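Local coordinates for leucine aminopeptidase 2 (Saccharomyces cerevisiae, PDB 2XQ0), which cleaves amino-terminal residues, preferentially from di- and tripeptides, as a zinc-dependent M1-family aminopeptidase, with low epoxide hydrolase activity in vitro, at residues A[233-238]-A[287-292]. Numbering follows the deposited sequence.
Unlike the reference sequence in segment 287-292: Leu289 (reference Ile).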
# COMPACT_ATOMS: atom_id res chain seq x y z
N LYS A 233 10.16 21.39 -6.93
CA LYS A 233 9.18 22.44 -6.76
C LYS A 233 7.77 22.00 -7.15
O LYS A 233 6.80 22.43 -6.53
CB LYS A 233 9.60 23.72 -7.49
CG LYS A 233 10.82 24.37 -6.87
CD LYS A 233 10.50 24.98 -5.50
CE LYS A 233 11.75 25.06 -4.61
NZ LYS A 233 11.45 25.81 -3.36
N ASP A 234 7.64 21.12 -8.13
CA ASP A 234 6.31 20.61 -8.46
C ASP A 234 5.73 19.85 -7.27
O ASP A 234 4.53 19.95 -6.97
CB ASP A 234 6.36 19.69 -9.68
CG ASP A 234 6.60 20.43 -10.99
OD1 ASP A 234 6.28 21.63 -11.06
OD2 ASP A 234 7.10 19.80 -11.95
N CYS A 235 6.57 19.06 -6.61
CA CYS A 235 6.13 18.26 -5.47
C CYS A 235 5.74 19.16 -4.32
O CYS A 235 4.73 18.95 -3.67
CB CYS A 235 7.24 17.32 -5.03
SG CYS A 235 7.54 15.98 -6.20
N GLN A 236 6.55 20.18 -4.08
CA GLN A 236 6.27 21.12 -2.99
C GLN A 236 4.92 21.78 -3.18
O GLN A 236 4.12 21.89 -2.23
CB GLN A 236 7.39 22.17 -2.87
CG GLN A 236 7.25 23.08 -1.66
CD GLN A 236 8.28 24.18 -1.65
OE1 GLN A 236 8.83 24.55 -2.68
NE2 GLN A 236 8.56 24.70 -0.47
N TRP A 237 4.63 22.19 -4.40
CA TRP A 237 3.36 22.87 -4.65
C TRP A 237 2.21 21.90 -4.44
O TRP A 237 1.16 22.27 -3.93
CB TRP A 237 3.31 23.44 -6.08
CG TRP A 237 2.04 24.19 -6.34
CD1 TRP A 237 1.81 25.52 -6.12
CD2 TRP A 237 0.82 23.66 -6.87
NE1 TRP A 237 0.52 25.84 -6.48
CE2 TRP A 237 -0.11 24.72 -6.95
CE3 TRP A 237 0.43 22.38 -7.30
CZ2 TRP A 237 -1.41 24.54 -7.42
CZ3 TRP A 237 -0.87 22.21 -7.77
CH2 TRP A 237 -1.77 23.28 -7.83
N GLU A 238 2.40 20.64 -4.81
CA GLU A 238 1.30 19.69 -4.78
C GLU A 238 0.86 19.38 -3.34
O GLU A 238 -0.31 19.11 -3.09
CB GLU A 238 1.65 18.40 -5.52
CG GLU A 238 0.44 17.56 -5.96
CD GLU A 238 -0.06 17.93 -7.37
OE1 GLU A 238 0.64 18.69 -8.06
OE2 GLU A 238 -1.14 17.46 -7.77
N THR A 287 3.40 9.67 -9.69
CA THR A 287 2.14 9.82 -10.40
C THR A 287 1.11 10.48 -9.49
O THR A 287 -0.01 10.70 -9.89
CB THR A 287 1.57 8.48 -10.92
OG1 THR A 287 1.29 7.61 -9.82
CG2 THR A 287 2.57 7.80 -11.87
N LEU A 288 1.50 10.79 -8.25
CA LEU A 288 0.61 11.56 -7.40
C LEU A 288 0.60 13.01 -7.86
O LEU A 288 -0.34 13.74 -7.58
CB LEU A 288 1.04 11.50 -5.92
CG LEU A 288 0.80 10.21 -5.13
CD1 LEU A 288 0.80 10.50 -3.64
CD2 LEU A 288 -0.52 9.59 -5.56
N LEU A 289 1.66 13.42 -8.55
CA LEU A 289 1.75 14.80 -9.01
C LEU A 289 0.93 15.01 -10.27
O LEU A 289 1.29 14.53 -11.35
CB LEU A 289 3.19 15.21 -9.25
CG LEU A 289 3.84 15.81 -8.01
CD1 LEU A 289 3.97 14.76 -6.91
CD2 LEU A 289 5.18 16.41 -8.38
N ALA A 290 -0.15 15.78 -10.13
CA ALA A 290 -1.05 16.04 -11.24
C ALA A 290 -1.09 17.53 -11.58
O ALA A 290 -1.72 17.94 -12.56
CB ALA A 290 -2.44 15.54 -10.89
N HIS A 291 -0.40 18.34 -10.77
CA HIS A 291 -0.32 19.78 -10.99
C HIS A 291 -1.60 20.54 -10.63
O HIS A 291 -1.67 21.75 -10.82
CB HIS A 291 0.12 20.12 -12.43
CG HIS A 291 1.48 19.59 -12.78
ND1 HIS A 291 1.66 18.38 -13.42
CD2 HIS A 291 2.72 20.08 -12.56
CE1 HIS A 291 2.95 18.15 -13.58
NE2 HIS A 291 3.62 19.17 -13.06
N ASP A 292 -2.58 19.84 -10.09
CA ASP A 292 -3.81 20.50 -9.64
C ASP A 292 -4.23 20.08 -8.23
O ASP A 292 -5.17 20.63 -7.66
CB ASP A 292 -4.95 20.21 -10.61
CG ASP A 292 -5.26 18.74 -10.73
OD1 ASP A 292 -4.65 17.94 -9.98
OD2 ASP A 292 -6.11 18.37 -11.57
O HOH W 1 -2.52 15.50 -6.84
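The buried carboxylate of Glu238 grips the backbone of Ala290 and His291 with both oxygens. His291 N meets Glu238 OE1 on its syn side at 2.9 Å, only 16° out of the carboxylate plane, and makes a weak second bond to OE2. Ala290 N reaches Glu238 OE2 from above that plane at 3.1 Å, with the straighter N-H angle, 161°. A bend at chi2 (90°) directs CD of Glu238 toward the loop amides. OE2 also accepts from a water, 2.6 Å away, that bridges to Leu288 O, and from Arg293 N. An alanine here would probably leave the amides of Ala290, His291 and Arg293 without this acceptor and the loop less firmly held. Asp292 OD1, 4.2 Å from Glu238 OE2, is bonded instead to Ser294 OG.

Apolar contact centres on Leu289, whose CD2 lies 3.2 Å from Cys235 SG and 3.7 Å from Asp234 CB. CZ3 of Trp237 comes within 3.2 Å of His291 O, and its ring makes a cation-pi contact with Arg293.

Helix 229-239, backed by strand 223-227 at Cys235, is thereby tied to the loop between strand 282-284 and the zinc-binding helix 297-311, against which Leu288 packs.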